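Local atomic coordinates of aldolase (Escherichia coli, PDB entry 6VOP), a protein that is a putative class II aldolase of the class II aldolase and adducin N-terminal domain family, with its precise function not established. Residues I119-P124 and G205-L210; Q158-A163 and V168-S173; T105-L110 and E186-I191; P134-Y139 and A147-E152. The protein carries 2 engineered substitutions. All coordinates share one frame; numbering follows the deposited sequence.

How the contacts relate
Contacts 2 and 4 lie side by side, with centres about 11 Å apart. They share one mixed sheet, in which strands 159-162 and 135-136 are parallel neighbours. Contact 3 packs helix 102-107 against helix 174-194, and Leu107 and Ser108 there touch Leu161 and Leu162 of contact 2. Contact 1 lies farther out, its centre about 17 Å from that of contact 3, and Phe122 joins the two by packing on Leu190 and Ile191. Along the chain contact 4 closes before contact 2 opens. Both are nested inside the loops closed by contacts 1 and 3, which cross each other. Contact 1 ties helix 204-208 to the AraD-like core, and contacts 1 and 3 both reach neighbouring subunits.

Contact 1 (I119-P124 and G205-L210); sequences IRPFTP and GEIAEL
Pro121 and Pro124 meet Ile207 and Leu210 in two separate apolar touches. In the first, Pro121 offers the CG corner of its ring, which lies 3.6 Å from Ile207 CD1. Ile207 CG1 is a little farther from the same Pro121 CG, at 4.0 Å. The two side chains cross at about a right angle. Ile207 reaches the ring because its chain is extended: chi2 is 172°, which carries CD1 away from the helix backbone. In the second touch both methyls of Leu210 touch the same carbon. Pro124 CB is 3.6 Å from Leu210 CD1 and 3.7 Å from Leu210 CD2.

The arrangement packs a helix against a proline-bearing loop. Helix 204-208 near the C-terminus lies over the chain that leads into helix 125-129. Val127 of helix 125-129 touches both Pro121 and Ile207, while Leu202 packs on Ile207 and Leu210.

No hydrogen bond joins the two segments. The polar bonds run within the helical segment and outward from both. Leu210 N donates to Ile207 O at 3.0 Å, linking the two contact residues. Glu206 OE2 forms a salt bridge with Arg200 and accepts a hydrogen bond from Thr203 N. Phe122 O accepts a hydrogen bond from Asn164 of a neighbouring subunit.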
loop_
_atom_site.group_PDB
_atom_site.type_symbol
_atom_site.label_atom_id
_atom_site.label_comp_id
_atom_site.label_asym_id
_atom_site.label_seq_id
_atom_site.Cartn_x
_atom_site.Cartn_y
_atom_site.Cartn_z
ATOM N N ILE A 119 -3.037 7.276 -22.818
ATOM C CA ILE A 119 -2.928 8.322 -21.806
ATOM C C ILE A 119 -2.526 9.630 -22.477
ATOM O O ILE A 119 -1.657 9.651 -23.354
ATOM C CB ILE A 119 -1.935 7.941 -20.681
ATOM C CG1 ILE A 119 -0.489 7.871 -21.181
ATOM C CG2 ILE A 119 -2.318 6.613 -20.049
ATOM C CD1 ILE A 119 0.329 9.113 -20.866
ATOM N N ARG A 120 -3.177 10.719 -22.072
ATOM C CA ARG A 120 -2.766 12.051 -22.502
ATOM C C ARG A 120 -1.788 12.615 -21.481
ATOM O O ARG A 120 -2.139 12.718 -20.298
ATOM C CB ARG A 120 -3.965 12.971 -22.645
ATOM C CG ARG A 120 -3.627 14.336 -23.211
ATOM C CD ARG A 120 -4.837 15.251 -23.209
ATOM N NE ARG A 120 -4.523 16.564 -23.763
ATOM C CZ ARG A 120 -5.349 17.605 -23.730
ATOM N NH1 ARG A 120 -6.545 17.487 -23.169
ATOM N NH2 ARG A 120 -4.979 18.766 -24.258
ATOM N N PRO A 121 -0.571 12.985 -21.878
ATOM C CA PRO A 121 0.477 13.268 -20.885
ATOM C C PRO A 121 0.219 14.552 -20.108
ATOM O O PRO A 121 -0.025 15.613 -20.687
ATOM C CB PRO A 121 1.749 13.373 -21.733
ATOM C CG PRO A 121 1.273 13.700 -23.100
ATOM C CD PRO A 121 -0.058 13.031 -23.257
ATOM N N PHE A 122 0.274 14.434 -18.777
ATOM C CA PHE A 122 0.359 15.572 -17.874
ATOM C C PHE A 122 1.630 15.559 -17.037
ATOM O O PHE A 122 1.877 16.520 -16.301
ATOM C CB PHE A 122 -0.859 15.617 -16.937
ATOM C CG PHE A 122 -1.228 14.284 -16.362
ATOM C CD1 PHE A 122 -0.623 13.824 -15.205
ATOM C CD2 PHE A 122 -2.177 13.489 -16.979
ATOM C CE1 PHE A 122 -0.961 12.595 -14.672
ATOM C CE2 PHE A 122 -2.519 12.258 -16.452
ATOM C CZ PHE A 122 -1.910 11.810 -15.297
ATOM N N THR A 123 2.424 14.490 -17.110
ATOM C CA THR A 123 3.769 14.363 -16.578
ATOM C C THR A 123 4.708 13.954 -17.707
ATOM O O THR A 123 4.296 13.248 -18.632
ATOM C CB THR A 123 3.850 13.326 -15.449
ATOM O OG1 THR A 123 3.332 12.070 -15.908
ATOM C CG2 THR A 123 3.060 13.789 -14.234
ATOM N N PRO A 124 5.975 14.379 -17.664
ATOM C CA PRO A 124 6.859 14.168 -18.819
ATOM C C PRO A 124 7.466 12.777 -18.917
ATOM O O PRO A 124 8.075 12.463 -19.947
ATOM C CB PRO A 124 7.955 15.215 -18.599
ATOM C CG PRO A 124 8.051 15.310 -17.115
ATOM C CD PRO A 124 6.646 15.134 -16.591
ATOM N N GLY A 205 3.911 21.724 -27.497
ATOM C CA GLY A 205 5.310 22.113 -27.526
ATOM C C GLY A 205 6.118 21.470 -26.416
ATOM O O GLY A 205 7.269 21.078 -26.623
ATOM N N GLU A 206 5.531 21.355 -25.222
ATOM C CA GLU A 206 6.240 20.720 -24.116
ATOM C C GLU A 206 6.411 19.224 -24.343
ATOM O O GLU A 206 7.348 18.620 -23.806
ATOM C CB GLU A 206 5.506 20.990 -22.803
ATOM C CG GLU A 206 5.233 22.465 -22.557
ATOM C CD GLU A 206 4.425 22.715 -21.299
ATOM O OE1 GLU A 206 4.779 23.639 -20.538
ATOM O OE2 GLU A 206 3.435 21.990 -21.073
ATOM N N ILE A 207 5.528 18.611 -25.136
ATOM C CA ILE A 207 5.685 17.200 -25.476
ATOM C C ILE A 207 6.830 17.015 -26.467
ATOM O O ILE A 207 7.633 16.082 -26.341
ATOM C CB ILE A 207 4.362 16.632 -26.026
ATOM C CG1 ILE A 207 3.270 16.657 -24.955
ATOM C CG2 ILE A 207 4.552 15.217 -26.542
ATOM C CD1 ILE A 207 1.899 16.283 -25.484
ATOM N N ALA A 208 6.928 17.905 -27.462
ATOM C CA ALA A 208 7.953 17.774 -28.495
ATOM C C ALA A 208 9.362 17.916 -27.930
ATOM O O ALA A 208 10.307 17.343 -28.482
ATOM C CB ALA A 208 7.722 18.807 -29.599
ATOM N N GLU A 209 9.527 18.676 -26.843
ATOM C CA GLU A 209 10.838 18.800 -26.217
ATOM C C GLU A 209 11.284 17.507 -25.548
ATOM O O GLU A 209 12.475 17.348 -25.265
ATOM C CB GLU A 209 10.831 19.935 -25.187
ATOM C CG GLU A 209 10.484 21.309 -25.748
ATOM C CD GLU A 209 10.032 22.283 -24.669
ATOM O OE1 GLU A 209 9.501 23.360 -25.020
ATOM O OE2 GLU A 209 10.203 21.967 -23.470
ATOM N N LEU A 210 10.356 16.583 -25.289
ATOM C CA LEU A 210 10.671 15.322 -24.631
ATOM C C LEU A 210 10.911 14.174 -25.601
ATOM O O LEU A 210 11.562 13.194 -25.224
ATOM C CB LEU A 210 9.540 14.932 -23.670
ATOM C CG LEU A 210 9.073 16.010 -22.689
ATOM C CD1 LEU A 210 7.683 15.692 -22.164
ATOM C CD2 LEU A 210 10.060 16.162 -21.545
#

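Contact 2 (Q158-A163 and V168-S173)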
loop_
_atom_site.group_PDB
_atom_site.type_symbol
_atom_site.label_atom_id
_atom_site.label_comp_id
_atom_site.label_asym_id
_atom_site.label_seq_id
_atom_site.Cartn_x
_atom_site.Cartn_y
_atom_site.Cartn_z
ATOM N N GLN A 158 7.248 0.410 -27.074
ATOM C CA GLN A 158 7.804 -0.392 -25.995
ATOM C C GLN A 158 6.829 -0.611 -24.845
ATOM O O GLN A 158 7.186 -1.281 -23.871
ATOM C CB GLN A 158 9.097 0.243 -25.464
ATOM C CG GLN A 158 9.085 1.759 -25.415
ATOM C CD GLN A 158 10.463 2.339 -25.147
ATOM O OE1 GLN A 158 10.901 3.269 -25.824
ATOM N NE2 GLN A 158 11.157 1.783 -24.159
ATOM N N ALA A 159 5.614 -0.075 -24.930
ATOM C CA ALA A 159 4.584 -0.333 -23.935
ATOM C C ALA A 159 3.251 -0.519 -24.642
ATOM O O ALA A 159 3.006 0.065 -25.700
ATOM C CB ALA A 159 4.489 0.796 -22.901
ATOM N N PHE A 160 2.396 -1.351 -24.052
ATOM C CA PHE A 160 1.111 -1.691 -24.645
ATOM C C PHE A 160 0.097 -1.912 -23.535
ATOM O O PHE A 160 0.435 -2.408 -22.456
ATOM C CB PHE A 160 1.200 -2.946 -25.525
ATOM C CG PHE A 160 2.400 -2.975 -26.427
ATOM C CD1 PHE A 160 2.333 -2.443 -27.703
ATOM C CD2 PHE A 160 3.595 -3.531 -25.999
ATOM C CE1 PHE A 160 3.434 -2.466 -28.537
ATOM C CE2 PHE A 160 4.698 -3.556 -26.825
ATOM C CZ PHE A 160 4.619 -3.023 -28.097
ATOM N N LEU A 161 -1.152 -1.547 -23.808
ATOM C CA LEU A 161 -2.248 -1.740 -22.864
ATOM C C LEU A 161 -3.268 -2.682 -23.489
ATOM O O LEU A 161 -3.949 -2.319 -24.454
ATOM C CB LEU A 161 -2.892 -0.409 -22.482
ATOM C CG LEU A 161 -3.871 -0.499 -21.311
ATOM C CD1 LEU A 161 -3.165 -0.995 -20.057
ATOM C CD2 LEU A 161 -4.539 0.840 -21.060
ATOM N N LEU A 162 -3.373 -3.888 -22.936
ATOM C CA LEU A 162 -4.324 -4.886 -23.410
ATOM C C LEU A 162 -5.670 -4.643 -22.736
ATOM O O LEU A 162 -5.757 -4.636 -21.504
ATOM C CB LEU A 162 -3.820 -6.297 -23.115
ATOM C CG LEU A 162 -2.812 -6.935 -24.076
ATOM C CD1 LEU A 162 -1.529 -6.127 -24.150
ATOM C CD2 LEU A 162 -2.516 -8.365 -23.651
ATOM N N ALA A 163 -6.712 -4.455 -23.544
ATOM C CA ALA A 163 -8.021 -4.084 -23.020
ATOM C C ALA A 163 -8.597 -5.183 -22.136
ATOM O O ALA A 163 -8.506 -6.373 -22.452
ATOM C CB ALA A 163 -8.981 -3.785 -24.171
ATOM N N VAL A 168 1.517 -4.294 -20.807
ATOM C CA VAL A 168 2.637 -5.133 -21.225
ATOM C C VAL A 168 3.748 -4.181 -21.654
ATOM O O VAL A 168 3.597 -3.455 -22.642
ATOM C CB VAL A 168 2.271 -6.089 -22.370
ATOM C CG1 VAL A 168 3.522 -6.740 -22.938
ATOM C CG2 VAL A 168 1.289 -7.149 -21.891
ATOM N N VAL A 169 4.855 -4.175 -20.914
ATOM C CA VAL A 169 5.916 -3.193 -21.097
ATOM C C VAL A 169 7.217 -3.909 -21.434
ATOM O O VAL A 169 7.522 -4.965 -20.872
ATOM C CB VAL A 169 6.084 -2.306 -19.846
ATOM C CG1 VAL A 169 7.048 -1.174 -20.125
ATOM C CG2 VAL A 169 4.736 -1.750 -19.405
ATOM N N CYS A 170 7.981 -3.326 -22.353
ATOM C CA CYS A 170 9.266 -3.851 -22.790
ATOM C C CYS A 170 10.392 -2.959 -22.278
ATOM O O CYS A 170 10.165 -1.900 -21.686
ATOM C CB CYS A 170 9.317 -3.955 -24.317
ATOM S SG CYS A 170 8.092 -5.052 -25.053
ATOM N N GLY A 171 11.621 -3.394 -22.526
ATOM C CA GLY A 171 12.785 -2.623 -22.139
ATOM C C GLY A 171 14.048 -3.273 -22.651
ATOM O O GLY A 171 14.066 -4.463 -22.989
ATOM N N GLU A 172 15.108 -2.470 -22.714
ATOM C CA GLU A 172 16.422 -2.971 -23.098
ATOM C C GLU A 172 17.113 -3.715 -21.962
ATOM O O GLU A 172 18.229 -4.214 -22.149
ATOM C CB GLU A 172 17.297 -1.816 -23.596
ATOM C CG GLU A 172 16.669 -1.042 -24.757
ATOM C CD GLU A 172 17.635 -0.076 -25.432
ATOM O OE1 GLU A 172 17.211 1.051 -25.769
ATOM O OE2 GLU A 172 18.813 -0.445 -25.632
ATOM N N SER A 173 16.473 -3.794 -20.798
ATOM C CA SER A 173 16.931 -4.597 -19.674
ATOM C C SER A 173 15.736 -4.819 -18.761
ATOM O O SER A 173 14.751 -4.079 -18.818
ATOM C CB SER A 173 18.084 -3.924 -18.919
ATOM O OG SER A 173 17.628 -2.820 -18.158
#
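Gln158, Phe160, Val168 and Cys170 supply the three backbone hydrogen bonds of this antiparallel hairpin. Cys170 N donates to Gln158 O at 2.7 Å, and the bond is nearly straight, 164° at the hydrogen. Phe160 and Val168 form the hydrogen-bonded pair and use both their N-H and their C=O. Val168 N gives to Phe160 O at 2.7 Å. Phe160 N gives to Val168 O at 2.8 Å, but this bond is more bent, 133° at the hydrogen. Val168 O also receives a CA-H contact from Ala159 CA, 3.5 Å away. Ala159 and Val169 form the non-hydrogen-bonded pair.

Both strands also bond outward. Leu161 bonds through its backbone to Pro134 and Val136, and Val169 bonds to Val97. Past the strand, Ser173 is the N-cap of the next helix, and its OG accepts from Glu176 N.

Phe160 and Val168 point to one face. The end of Leu162 reaches Val168, with Leu162 CD1 3.8 Å from Val168 CG2. Cys170 SG, anti to its carbonyl carbon (chi1 -61°), is set at the edge of the Phe160 ring, 4.1 Å from Phe160 CE2, in a sulfur-aromatic contact. The other face carries Ala159 and Val169, the latter against helix 174-194. The chemistry implies a hairpin set between strands 95-99 and 135-136, held inside by Gln158, Phe160, Val168 and Cys170 and outside by Leu161 and Val169.

Contact 3 (T105-L110 and E186-I191); sequences TALSCL and ETAKLI
Leu107 turns its CG away from its own backbone nitrogen (chi1 -178°), and this sends its two methyls across to Ala188 and Ile191. Ile191 answers with an extended chain. Its CG1 is anti to the carbonyl carbon (chi1 -73°), and chi2 of -177° carries CD1 outward. The two ends meet at Leu107 CD1 and Ile191 CD1, 4.2 Å apart, with the side chains crossing at about a right angle. The other methyl, Leu107 CD2, lies 4.4 Å from Ala188 CB. The small alanine sits where the backbones come nearest, with Leu107 CA and Ala188 CA 6.5 Å apart.

No hydrogen bond crosses the contact. In segment 105-110, Leu107 to Leu110 form a type I turn, where Leu110 N donates to Leu107 O at 3.2 Å. Ser108 OG folds back to donate to Thr105 O at 2.6 Å, tilted from the carbonyl plane.

Ile119 touches both Leu107 and Ile191, and Phe192 also packs on Leu107. Ala106 also meets Leu190 of a neighbouring subunit, so the contact lies close to an interface. Leu107 also rests on Leu161 of strand 159-162. Helices 102-107 and 174-194 follow strands 95-99 and 166-171, which are neighbours in the sheet. Such packing of helices beside a central sheet is in keeping with the AraD-like fold.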
loop_
_atom_site.group_PDB
_atom_site.type_symbol
_atom_site.label_atom_id
_atom_site.label_comp_id
_atom_site.label_asym_id
_atom_site.label_seq_id
_atom_site.Cartn_x
_atom_site.Cartn_y
_atom_site.Cartn_z
ATOM N N THR A 105 -4.774 -1.822 -15.340
ATOM C CA THR A 105 -5.881 -2.697 -15.705
ATOM C C THR A 105 -7.206 -1.950 -15.643
ATOM O O THR A 105 -8.098 -2.183 -16.469
ATOM C CB THR A 105 -5.918 -3.923 -14.791
ATOM O OG1 THR A 105 -4.613 -4.511 -14.712
ATOM C CG2 THR A 105 -6.899 -4.955 -15.328
ATOM N N ALA A 106 -7.354 -1.043 -14.674
ATOM C CA ALA A 106 -8.568 -0.237 -14.600
ATOM C C ALA A 106 -8.715 0.642 -15.836
ATOM O O ALA A 106 -9.784 0.685 -16.458
ATOM C CB ALA A 106 -8.560 0.613 -13.329
ATOM N N LEU A 107 -7.644 1.346 -16.211
ATOM C CA LEU A 107 -7.695 2.191 -17.399
ATOM C C LEU A 107 -8.081 1.387 -18.634
ATOM O O LEU A 107 -8.872 1.851 -19.462
ATOM C CB LEU A 107 -6.347 2.885 -17.607
ATOM C CG LEU A 107 -6.239 3.860 -18.785
ATOM C CD1 LEU A 107 -6.928 5.184 -18.480
ATOM C CD2 LEU A 107 -4.781 4.086 -19.160
ATOM N N SER A 108 -7.559 0.164 -18.758
ATOM C CA SER A 108 -7.812 -0.666 -19.931
ATOM C C SER A 108 -9.262 -1.121 -20.053
ATOM O O SER A 108 -9.621 -1.699 -21.084
ATOM C CB SER A 108 -6.894 -1.890 -19.913
ATOM O OG SER A 108 -7.238 -2.774 -18.860
ATOM N N CYS A 109 -10.095 -0.888 -19.039
ATOM C CA CYS A 109 -11.496 -1.287 -19.062
ATOM C C CYS A 109 -12.427 -0.141 -19.434
ATOM O O CYS A 109 -13.647 -0.276 -19.287
ATOM C CB CYS A 109 -11.914 -1.852 -17.704
ATOM S SG CYS A 109 -11.010 -3.306 -17.163
ATOM N N LEU A 110 -11.887 0.979 -19.901
ATOM C CA LEU A 110 -12.690 2.161 -20.171
ATOM C C LEU A 110 -13.126 2.196 -21.630
ATOM O O LEU A 110 -12.364 1.833 -22.530
ATOM C CB LEU A 110 -11.905 3.428 -19.828
ATOM C CG LEU A 110 -11.608 3.649 -18.343
ATOM C CD1 LEU A 110 -10.742 4.882 -18.149
ATOM C CD2 LEU A 110 -12.902 3.771 -17.555
ATOM N N GLU A 186 1.985 4.194 -12.566
ATOM C CA GLU A 186 1.896 5.422 -11.786
ATOM C C GLU A 186 1.071 6.474 -12.515
ATOM O O GLU A 186 0.272 7.186 -11.897
ATOM C CB GLU A 186 3.300 5.945 -11.488
ATOM C CG GLU A 186 3.342 7.308 -10.828
ATOM C CD GLU A 186 3.102 7.243 -9.335
ATOM O OE1 GLU A 186 3.091 8.315 -8.694
ATOM O OE2 GLU A 186 2.923 6.126 -8.803
ATOM N N THR A 187 1.241 6.575 -13.834
ATOM C CA THR A 187 0.514 7.583 -14.597
ATOM C C THR A 187 -0.971 7.252 -14.680
ATOM O O THR A 187 -1.817 8.147 -14.558
ATOM C CB THR A 187 1.124 7.720 -15.990
ATOM O OG1 THR A 187 2.426 8.302 -15.871
ATOM C CG2 THR A 187 0.260 8.606 -16.876
ATOM N N ALA A 188 -1.311 5.978 -14.885
ATOM C CA ALA A 188 -2.716 5.586 -14.846
ATOM C C ALA A 188 -3.317 5.834 -13.469
ATOM O O ALA A 188 -4.500 6.173 -13.360
ATOM C CB ALA A 188 -2.872 4.118 -15.239
ATOM N N LYS A 189 -2.514 5.682 -12.414
ATOM C CA LYS A 189 -2.993 5.972 -11.067
ATOM C C LYS A 189 -3.289 7.457 -10.896
ATOM O O LYS A 189 -4.258 7.830 -10.222
ATOM C CB LYS A 189 -1.964 5.504 -10.039
ATOM C CG LYS A 189 -2.417 5.617 -8.595
ATOM C CD LYS A 189 -1.373 5.038 -7.652
ATOM C CE LYS A 189 -1.869 5.025 -6.216
ATOM N NZ LYS A 189 -0.837 4.509 -5.276
ATOM N N LEU A 190 -2.473 8.322 -11.502
ATOM C CA LEU A 190 -2.734 9.754 -11.416
ATOM C C LEU A 190 -3.985 10.143 -12.192
ATOM O O LEU A 190 -4.697 11.071 -11.790
ATOM C CB LEU A 190 -1.533 10.543 -11.929
ATOM C CG LEU A 190 -0.246 10.387 -11.123
ATOM C CD1 LEU A 190 0.827 11.327 -11.646
ATOM C CD2 LEU A 190 -0.517 10.636 -9.651
ATOM N N ILE A 191 -4.266 9.448 -13.297
ATOM C CA ILE A 191 -5.452 9.754 -14.094
ATOM C C ILE A 191 -6.709 9.622 -13.245
ATOM O O ILE A 191 -7.543 10.533 -13.189
ATOM C CB ILE A 191 -5.510 8.846 -15.336
ATOM C CG1 ILE A 191 -4.456 9.273 -16.358
ATOM C CG2 ILE A 191 -6.894 8.881 -15.958
ATOM C CD1 ILE A 191 -4.492 8.474 -17.639
#

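Contact 4 (P134-Y139 and A147-E152); sequences PLVPYY and AQDLAE
Val136 is the first residue of segment 134-139 to meet the helix, and its two methyls do different work. Val136 CG2 touches Leu150 CD2 at 3.7 Å, with the side chains at about a right angle. Val136 CG1 lies 4.0 Å from Asp149 CB. With CG1 anti to the backbone N (chi1 -176°), the two branches spread over neighbouring helix residues. Phe160 of the adjacent strand touches both Val136 and Leu150.

Pro137 comes next. Pro137 and Asp149 come at each other from opposite directions. The CD carbon of Pro137 is 3.4 Å from Asp149 OD2, and its CG carbon lies 3.7 Å from the same oxygen.

Tyr139 completes the contact. The side chains of Tyr139 and Asp149 cross at about a right angle, with ring and carboxylate planes 53° apart. Asp149 OD2 lies at the ring edge, close to the ring plane, 3.2 Å from Tyr139 CE2. Tyr139 OH is hardly nearer, 3.1 Å from Asp149 OD2. A hydrogen bond there is not settled, because another acceptor is also within reach of the hydroxyl proton. Arg145 and Ile146, earlier in the same helix, also touch Tyr139.

Strand 135-136, helix 144-153 and strand 159-162 form a beta-alpha-beta unit with parallel strands, and this contact joins its first strand to its helix. The chemistry implies two zones: a buried apolar one at Val136 and Leu150, and a more exposed polar one, where a single carboxylate oxygen lies beside the Tyr139 ring edge and the carbons of Pro137, its bond to the hydroxyl unsettled.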
loop_
_atom_site.group_PDB
_atom_site.type_symbol
_atom_site.label_atom_id
_atom_site.label_comp_id
_atom_site.label_asym_id
_atom_site.label_seq_id
_atom_site.Cartn_x
_atom_site.Cartn_y
_atom_site.Cartn_z
ATOM N N PRO A 134 -0.084 2.170 -27.178
ATOM C CA PRO A 134 -1.260 1.766 -27.952
ATOM C C PRO A 134 -2.073 0.703 -27.228
ATOM O O PRO A 134 -1.597 0.010 -26.326
ATOM C CB PRO A 134 -0.661 1.222 -29.252
ATOM C CG PRO A 134 0.696 0.751 -28.860
ATOM C CD PRO A 134 1.170 1.687 -27.780
ATOM N N LEU A 135 -3.327 0.585 -27.649
ATOM C CA LEU A 135 -4.287 -0.326 -27.043
ATOM C C LEU A 135 -4.401 -1.591 -27.881
ATOM O O LEU A 135 -4.610 -1.520 -29.096
ATOM C CB LEU A 135 -5.653 0.348 -26.914
ATOM C CG LEU A 135 -6.823 -0.487 -26.406
ATOM C CD1 LEU A 135 -6.722 -0.684 -24.903
ATOM C CD2 LEU A 135 -8.134 0.181 -26.778
ATOM N N VAL A 136 -4.262 -2.741 -27.230
ATOM C CA VAL A 136 -4.444 -4.039 -27.874
ATOM C C VAL A 136 -5.880 -4.478 -27.612
ATOM O O VAL A 136 -6.369 -4.331 -26.482
ATOM C CB VAL A 136 -3.421 -5.065 -27.356
ATOM C CG1 VAL A 136 -3.542 -6.385 -28.098
ATOM C CG2 VAL A 136 -2.012 -4.511 -27.489
ATOM N N PRO A 137 -6.597 -4.993 -28.612
ATOM C CA PRO A 137 -8.002 -5.363 -28.399
ATOM C C PRO A 137 -8.145 -6.471 -27.366
ATOM O O PRO A 137 -7.194 -7.187 -27.042
ATOM C CB PRO A 137 -8.463 -5.836 -29.784
ATOM C CG PRO A 137 -7.477 -5.259 -30.741
ATOM C CD PRO A 137 -6.178 -5.185 -30.010
ATOM N N TYR A 138 -9.361 -6.606 -26.838
ATOM C CA TYR A 138 -9.640 -7.676 -25.891
ATOM C C TYR A 138 -9.864 -8.988 -26.629
ATOM O O TYR A 138 -10.659 -9.057 -27.572
ATOM C CB TYR A 138 -10.863 -7.364 -25.027
ATOM C CG TYR A 138 -11.346 -8.595 -24.287
ATOM C CD1 TYR A 138 -10.633 -9.100 -23.203
ATOM C CD2 TYR A 138 -12.484 -9.276 -24.695
ATOM C CE1 TYR A 138 -11.051 -10.236 -22.536
ATOM C CE2 TYR A 138 -12.911 -10.414 -24.034
ATOM C CZ TYR A 138 -12.191 -10.889 -22.954
ATOM O OH TYR A 138 -12.613 -12.019 -22.292
ATOM N N TYR A 139 -9.166 -10.029 -26.187
ATOM C CA TYR A 139 -9.366 -11.392 -26.651
ATOM C C TYR A 139 -9.381 -12.313 -25.441
ATOM O O TYR A 139 -9.024 -11.917 -24.328
ATOM C CB TYR A 139 -8.269 -11.826 -27.634
ATOM C CG TYR A 139 -8.162 -10.969 -28.873
ATOM C CD1 TYR A 139 -9.061 -11.113 -29.920
ATOM C CD2 TYR A 139 -7.154 -10.021 -29.000
ATOM C CE1 TYR A 139 -8.964 -10.334 -31.059
ATOM C CE2 TYR A 139 -7.049 -9.236 -30.133
ATOM C CZ TYR A 139 -7.957 -9.397 -31.160
ATOM O OH TYR A 139 -7.859 -8.620 -32.292
ATOM N N ALA A 147 -0.915 -12.163 -29.526
ATOM C CA ALA A 147 0.480 -12.159 -29.951
ATOM C C ALA A 147 0.634 -11.562 -31.344
ATOM O O ALA A 147 1.620 -10.870 -31.620
ATOM C CB ALA A 147 1.044 -13.579 -29.910
ATOM N N GLN A 148 -0.328 -11.823 -32.234
ATOM C CA GLN A 148 -0.241 -11.296 -33.593
ATOM C C GLN A 148 -0.350 -9.775 -33.605
ATOM O O GLN A 148 0.348 -9.105 -34.374
ATOM C CB GLN A 148 -1.328 -11.916 -34.471
ATOM C CG GLN A 148 -1.201 -13.417 -34.651
ATOM C CD GLN A 148 -2.464 -14.046 -35.209
ATOM O OE1 GLN A 148 -3.430 -13.350 -35.527
ATOM N NE2 GLN A 148 -2.464 -15.369 -35.326
ATOM N N ASP A 149 -1.221 -9.215 -32.763
ATOM C CA ASP A 149 -1.346 -7.764 -32.695
ATOM C C ASP A 149 -0.102 -7.133 -32.086
ATOM O O ASP A 149 0.381 -6.103 -32.571
ATOM C CB ASP A 149 -2.589 -7.381 -31.892
ATOM C CG ASP A 149 -3.874 -7.762 -32.594
ATOM O OD1 ASP A 149 -3.819 -8.124 -33.788
ATOM O OD2 ASP A 149 -4.941 -7.706 -31.948
ATOM N N LEU A 150 0.433 -7.738 -31.021
ATOM C CA LEU A 150 1.633 -7.201 -30.390
ATOM C C LEU A 150 2.826 -7.247 -31.333
ATOM O O LEU A 150 3.715 -6.392 -31.249
ATOM C CB LEU A 150 1.940 -7.966 -29.103
ATOM C CG LEU A 150 1.106 -7.571 -27.882
ATOM C CD1 LEU A 150 1.400 -8.489 -26.713
ATOM C CD2 LEU A 150 1.369 -6.123 -27.503
ATOM N N ALA A 151 2.863 -8.226 -32.239
ATOM C CA ALA A 151 3.941 -8.274 -33.221
ATOM C C ALA A 151 3.839 -7.129 -34.221
ATOM O O ALA A 151 4.861 -6.690 -34.760
ATOM C CB ALA A 151 3.938 -9.619 -33.949
ATOM N N GLU A 152 2.626 -6.633 -34.479
ATOM C CA GLU A 152 2.473 -5.530 -35.423
ATOM C C GLU A 152 2.964 -4.219 -34.822
ATOM O O GLU A 152 3.529 -3.378 -35.531
ATOM C CB GLU A 152 1.013 -5.403 -35.858
ATOM C CG GLU A 152 0.428 -6.656 -36.488
ATOM C CD GLU A 152 0.661 -6.730 -37.987
ATOM O OE1 GLU A 152 1.441 -5.909 -38.516
ATOM O OE2 GLU A 152 0.057 -7.611 -38.637
#